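Local coordinates for protein esterase E25 (Uncultured bacterium, PDB 4Q05) that probably hydrolyses short ester substrates as a dimeric alpha/beta hydrolase of the bacterial hormone-sensitive lipase family, at residues 70-75 with 85-90; 247-252 with 303-308. All coordinates share one frame; numbering follows the deposited sequence.

Contact 1: 70-75 with 85-90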
loop_
_atom_site.group_PDB
_atom_site.type_symbol
_atom_site.label_atom_id
_atom_site.label_comp_id
_atom_site.label_asym_id
_atom_site.label_seq_id
_atom_site.Cartn_x
_atom_site.Cartn_y
_atom_site.Cartn_z
ATOM N N LEU A 70 9.225 -12.456 -22.433
ATOM C CA LEU A 70 9.751 -13.805 -22.247
ATOM C C LEU A 70 10.744 -14.168 -23.344
ATOM O O LEU A 70 11.655 -14.965 -23.128
ATOM C CB LEU A 70 8.613 -14.823 -22.259
ATOM C CG LEU A 70 8.452 -15.692 -21.016
ATOM C CD1 LEU A 70 7.954 -14.848 -19.854
ATOM C CD2 LEU A 70 7.494 -16.852 -21.295
ATOM N N ASN A 71 10.556 -13.584 -24.524
ATOM C CA ASN A 71 11.393 -13.899 -25.672
ATOM C C ASN A 71 12.481 -12.864 -25.941
ATOM O O ASN A 71 13.364 -13.088 -26.773
ATOM C CB ASN A 71 10.538 -14.104 -26.922
ATOM C CG ASN A 71 9.689 -15.362 -26.846
ATOM O OD1 ASN A 71 9.960 -16.272 -26.052
ATOM N ND2 ASN A 71 8.658 -15.422 -27.681
ATOM N N LEU A 72 12.424 -11.737 -25.232
ATOM C CA LEU A 72 13.435 -10.697 -25.384
ATOM C C LEU A 72 14.571 -10.960 -24.400
ATOM O O LEU A 72 14.589 -10.441 -23.280
ATOM C CB LEU A 72 12.834 -9.308 -25.169
ATOM C CG LEU A 72 13.745 -8.148 -25.564
ATOM C CD1 LEU A 72 14.294 -8.345 -26.974
ATOM C CD2 LEU A 72 12.988 -6.832 -25.455
ATOM N N VAL A 73 15.512 -11.795 -24.818
ATOM C CA VAL A 73 16.588 -12.187 -23.932
ATOM C C VAL A 73 17.913 -12.013 -24.656
ATOM O O VAL A 73 18.470 -12.970 -25.175
ATOM C CB VAL A 73 16.402 -13.636 -23.435
ATOM C CG1 VAL A 73 17.508 -14.013 -22.460
ATOM C CG2 VAL A 73 15.029 -13.788 -22.774
ATOM N N PRO A 74 18.409 -10.770 -24.698
ATOM C CA PRO A 74 19.712 -10.478 -25.298
ATOM C C PRO A 74 20.799 -11.270 -24.585
ATOM O O PRO A 74 20.771 -11.417 -23.361
ATOM C CB PRO A 74 19.904 -8.978 -25.025
ATOM C CG PRO A 74 18.526 -8.448 -24.705
ATOM C CD PRO A 74 17.799 -9.584 -24.067
ATOM N N ARG A 75 21.750 -11.780 -25.351
ATOM C CA ARG A 75 22.875 -12.498 -24.774
ATOM C C ARG A 75 24.170 -11.759 -25.069
ATOM O O ARG A 75 25.087 -11.756 -24.256
ATOM C CB ARG A 75 22.940 -13.934 -25.300
ATOM C CG ARG A 75 22.015 -14.883 -24.575
ATOM C CD ARG A 75 21.352 -15.877 -25.514
ATOM N NE ARG A 75 22.271 -16.877 -26.041
ATOM C CZ ARG A 75 22.559 -17.027 -27.332
ATOM N NH1 ARG A 75 21.999 -16.234 -28.239
ATOM N NH2 ARG A 75 23.410 -17.972 -27.713
ATOM N N THR A 85 17.757 0.105 -27.575
ATOM C CA THR A 85 17.250 1.033 -28.570
ATOM C C THR A 85 15.770 0.809 -28.827
ATOM O O THR A 85 14.983 1.748 -28.806
ATOM C CB THR A 85 17.996 0.855 -29.890
ATOM O OG1 THR A 85 19.362 1.233 -29.703
ATOM C CG2 THR A 85 17.364 1.726 -30.977
ATOM N N GLN A 86 15.393 -0.444 -29.059
ATOM C CA GLN A 86 13.996 -0.778 -29.334
ATOM C C GLN A 86 13.078 -0.352 -28.187
ATOM O O GLN A 86 12.041 0.269 -28.411
ATOM C CB GLN A 86 13.849 -2.275 -29.608
ATOM C CG GLN A 86 12.416 -2.787 -29.622
ATOM C CD GLN A 86 12.338 -4.309 -29.519
ATOM O OE1 GLN A 86 13.310 -5.016 -29.807
ATOM N NE2 GLN A 86 11.181 -4.817 -29.095
ATOM N N LEU A 87 13.457 -0.686 -26.958
ATOM C CA LEU A 87 12.631 -0.346 -25.807
ATOM C C LEU A 87 12.590 1.154 -25.515
ATOM O O LEU A 87 11.611 1.641 -24.970
ATOM C CB LEU A 87 13.075 -1.129 -24.568
ATOM C CG LEU A 87 12.794 -2.622 -24.729
ATOM C CD1 LEU A 87 13.414 -3.409 -23.605
ATOM C CD2 LEU A 87 11.289 -2.866 -24.807
ATOM N N ASP A 88 13.646 1.876 -25.885
ATOM C CA ASP A 88 13.728 3.316 -25.627
ATOM C C ASP A 88 13.053 4.128 -26.726
ATOM O O ASP A 88 12.964 5.353 -26.649
ATOM C CB ASP A 88 15.186 3.774 -25.532
ATOM C CG ASP A 88 15.833 3.427 -24.206
ATOM O OD1 ASP A 88 15.108 3.054 -23.257
ATOM O OD2 ASP A 88 17.073 3.559 -24.116
ATOM N N GLU A 89 12.588 3.437 -27.756
ATOM C CA GLU A 89 12.044 4.110 -28.926
ATOM C C GLU A 89 10.918 5.056 -28.527
ATOM O O GLU A 89 10.009 4.672 -27.792
ATOM C CB GLU A 89 11.537 3.066 -29.914
ATOM C CG GLU A 89 11.384 3.545 -31.335
ATOM C CD GLU A 89 11.298 2.380 -32.303
ATOM O OE1 GLU A 89 12.357 1.776 -32.592
ATOM O OE2 GLU A 89 10.176 2.055 -32.753
ATOM N N GLY A 90 10.993 6.297 -28.995
ATOM C CA GLY A 90 9.920 7.255 -28.788
ATOM C C GLY A 90 9.951 7.988 -27.458
ATOM O O GLY A 90 9.171 8.913 -27.232
#
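L72 meets L87 in the N-terminal helical region, which in hormone-sensitive lipase relatives usually contributes to the cap over the alpha/beta hydrolase core. L72 comes straight after helix 66-71, and L87 belongs to the last part of helix 77-88. The backbones stay well apart, with L72 CA 10.4 Å from L87 CA, and the two side chains bridge that gap tip to tip: L72 CD2 lies 3.9 Å from L87 CD1. This is a small apolar touch at the surface rather than an extensive interface.

The L72 side chain gets there because its CG swings anti to the backbone N (chi1 -169°), carrying the branched end across to the other helix. The backbone cooperates: L72 is the centre of an inverse gamma turn, with V73 N making a weak 3.2 Å bond to N71 O, and this turn breaks the helical path just where the side chain is thrown across. L87 has CG anti to its carbonyl carbon (chi1 -67°), which turns CD1 toward L72. Beside the leucine pair, L72 CD1 reaches only a loose 4.5 Å from OE1 of Q86, whose amide sits at the margin of the contact.

L87 also touches L143 in a loop, so the apolar ends belong to a wider cluster. Farther along the connection, P74 packs on E79, W80 and A83, laying the segment that leaves helix 66-71 against helix 77-88, while F262 of helix 262-271 touches both leucines.

Contact 2: 247-252 with 303-308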
loop_
_atom_site.group_PDB
_atom_site.type_symbol
_atom_site.label_atom_id
_atom_site.label_comp_id
_atom_site.label_asym_id
_atom_site.label_seq_id
_atom_site.Cartn_x
_atom_site.Cartn_y
_atom_site.Cartn_z
ATOM N N TYR A 247 4.666 -12.580 -8.742
ATOM C CA TYR A 247 3.890 -13.768 -9.093
ATOM C C TYR A 247 2.428 -13.416 -9.306
ATOM O O TYR A 247 1.832 -13.767 -10.325
ATOM C CB TYR A 247 4.073 -14.849 -8.021
ATOM C CG TYR A 247 5.532 -15.241 -7.869
ATOM C CD1 TYR A 247 6.091 -16.258 -8.640
ATOM C CD2 TYR A 247 6.358 -14.578 -6.972
ATOM C CE1 TYR A 247 7.441 -16.609 -8.510
ATOM C CE2 TYR A 247 7.692 -14.914 -6.843
ATOM C CZ TYR A 247 8.231 -15.925 -7.606
ATOM O OH TYR A 247 9.576 -16.236 -7.453
ATOM N N ILE A 248 1.865 -12.683 -8.352
ATOM C CA ILE A 248 0.476 -12.284 -8.427
ATOM C C ILE A 248 0.207 -11.367 -9.615
ATOM O O ILE A 248 -0.824 -11.489 -10.289
ATOM C CB ILE A 248 0.053 -11.559 -7.140
ATOM C CG1 ILE A 248 0.201 -12.492 -5.926
ATOM C CG2 ILE A 248 -1.379 -11.030 -7.276
ATOM C CD1 ILE A 248 -0.234 -11.859 -4.592
ATOM N N ASN A 249 1.113 -10.426 -9.863
ATOM C CA ASN A 249 0.876 -9.452 -10.927
ATOM C C ASN A 249 1.560 -9.836 -12.245
ATOM O O ASN A 249 1.620 -9.047 -13.180
ATOM C CB ASN A 249 1.243 -8.033 -10.475
ATOM C CG ASN A 249 0.223 -7.463 -9.525
ATOM O OD1 ASN A 249 -0.921 -7.922 -9.500
ATOM N ND2 ASN A 249 0.612 -6.454 -8.743
ATOM N N ASP A 250 2.040 -11.070 -12.323
ATOM C CA ASP A 250 2.593 -11.583 -13.572
ATOM C C ASP A 250 1.483 -11.563 -14.635
ATOM O O ASP A 250 0.445 -12.199 -14.465
ATOM C CB ASP A 250 3.097 -13.007 -13.370
ATOM C CG ASP A 250 3.934 -13.498 -14.542
ATOM O OD1 ASP A 250 3.386 -13.615 -15.647
ATOM O OD2 ASP A 250 5.141 -13.748 -14.363
ATOM N N GLY A 251 1.693 -10.823 -15.716
ATOM C CA GLY A 251 0.674 -10.670 -16.740
ATOM C C GLY A 251 -0.340 -9.577 -16.428
ATOM O O GLY A 251 -1.247 -9.322 -17.222
ATOM N N ILE A 252 -0.197 -8.926 -15.276
ATOM C CA ILE A 252 -1.138 -7.884 -14.861
ATOM C C ILE A 252 -0.515 -6.488 -14.898
ATOM O O ILE A 252 -1.212 -5.486 -15.027
ATOM C CB ILE A 252 -1.739 -8.203 -13.465
ATOM C CG1 ILE A 252 -2.676 -9.408 -13.586
ATOM C CG2 ILE A 252 -2.487 -6.996 -12.893
ATOM C CD1 ILE A 252 -3.153 -9.974 -12.264
ATOM N N LEU A 303 4.117 -4.794 -10.822
ATOM C CA LEU A 303 4.942 -5.980 -10.617
ATOM C C LEU A 303 5.883 -5.759 -9.438
ATOM O O LEU A 303 6.309 -6.722 -8.798
ATOM C CB LEU A 303 5.771 -6.300 -11.867
ATOM C CG LEU A 303 6.288 -7.734 -11.981
ATOM C CD1 LEU A 303 5.137 -8.656 -12.371
ATOM C CD2 LEU A 303 7.446 -7.850 -13.000
ATOM N N LEU A 304 6.206 -4.493 -9.162
ATOM C CA LEU A 304 7.093 -4.149 -8.043
ATOM C C LEU A 304 6.335 -3.631 -6.817
ATOM O O LEU A 304 6.926 -3.016 -5.919
ATOM C CB LEU A 304 8.145 -3.115 -8.453
ATOM C CG LEU A 304 9.021 -3.527 -9.647
ATOM C CD1 LEU A 304 10.123 -2.496 -9.870
ATOM C CD2 LEU A 304 9.624 -4.894 -9.390
ATOM N N LEU A 305 5.036 -3.879 -6.777
ATOM C CA LEU A 305 4.256 -3.557 -5.582
ATOM C C LEU A 305 4.936 -4.111 -4.318
ATOM O O LEU A 305 5.118 -3.389 -3.341
ATOM C CB LEU A 305 2.837 -4.109 -5.715
ATOM C CG LEU A 305 1.981 -4.103 -4.449
ATOM C CD1 LEU A 305 1.788 -2.681 -3.922
ATOM C CD2 LEU A 305 0.627 -4.791 -4.702
ATOM N N SER A 306 5.316 -5.391 -4.346
ATOM C CA SER A 306 5.954 -6.031 -3.197
ATOM C C SER A 306 7.279 -5.349 -2.862
ATOM O O SER A 306 7.571 -5.066 -1.692
ATOM C CB SER A 306 6.183 -7.537 -3.458
ATOM O OG SER A 306 4.965 -8.255 -3.422
ATOM N N ALA A 307 8.092 -5.083 -3.880
ATOM C CA ALA A 307 9.378 -4.421 -3.642
ATOM C C ALA A 307 9.136 -3.108 -2.913
ATOM O O ALA A 307 9.905 -2.707 -2.025
ATOM C CB ALA A 307 10.121 -4.162 -4.972
ATOM N N THR A 308 8.049 -2.440 -3.285
ATOM C CA THR A 308 7.763 -1.124 -2.746
ATOM C C THR A 308 7.312 -1.190 -1.288
ATOM O O THR A 308 7.850 -0.493 -0.419
ATOM C CB THR A 308 6.684 -0.405 -3.581
ATOM O OG1 THR A 308 7.114 -0.362 -4.952
ATOM C CG2 THR A 308 6.463 1.032 -3.044
#
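L303 CD1 rests over the face of the peptide joining N249 to D250, 3.6 Å from N249 O and 3.9 Å from D250 N. With CG anti to the backbone N (chi1 -160°), the end of the leucine comes nearer to the turn than its first bond suggests. The N249 side chain points toward the 303-308 segment, and its ND2 lies 4.4 Å from L305 CD2.

The polar end of N249 looks past these leucines: ND2 hydrogen-bonds to the carbonyl oxygens of T300 and D302, so one buried amide clasps the loop just before L303. N249 O, under the methyl, takes a 2.8 Å bond from I252 N and so holds its own turn closed. S245 OG bonds to both L303 O and S306 N, and D253 OD2 takes L303 N. At the start of helix 305-317, the carbonyl oxygen of the N-cap residue L304 is gripped twice, by T308 N at 2.9 Å and by T308 OG1 at 2.8 Å, the hydroxyl sitting above the carbonyl plane.

Beyond this shell lies the second subunit: I248 packs on its counterpart I248, and D250 O accepts from R42 NE of that subunit. The contact thus packs the loop between strand 294-299 and helix 305-317, the place where an alpha/beta hydrolase fold usually carries its catalytic acid, against a turn at the dimer interface.

How the contacts relate
From the N terminus, contact 1 comes first, joining the end of helix 66-71 to the end of helix 77-88 and closing a short, largely helical loop before the central sheet begins. Most of the sheet then follows before contact 2 opens at 247-252; its longer loop passes through helix 262-271 and strand 294-299 and closes at 303-308. The two are in series, neither nested nor crossing, with centres 20 Å apart and nearest atoms about 6 Å apart. Helix 262-271, inside the second loop, carries F262 back to contact 1. T258 likewise links them, touching L70 and hydrogen-bonding to D250, so the N-terminal helices meet the loop that follows helix 244-248.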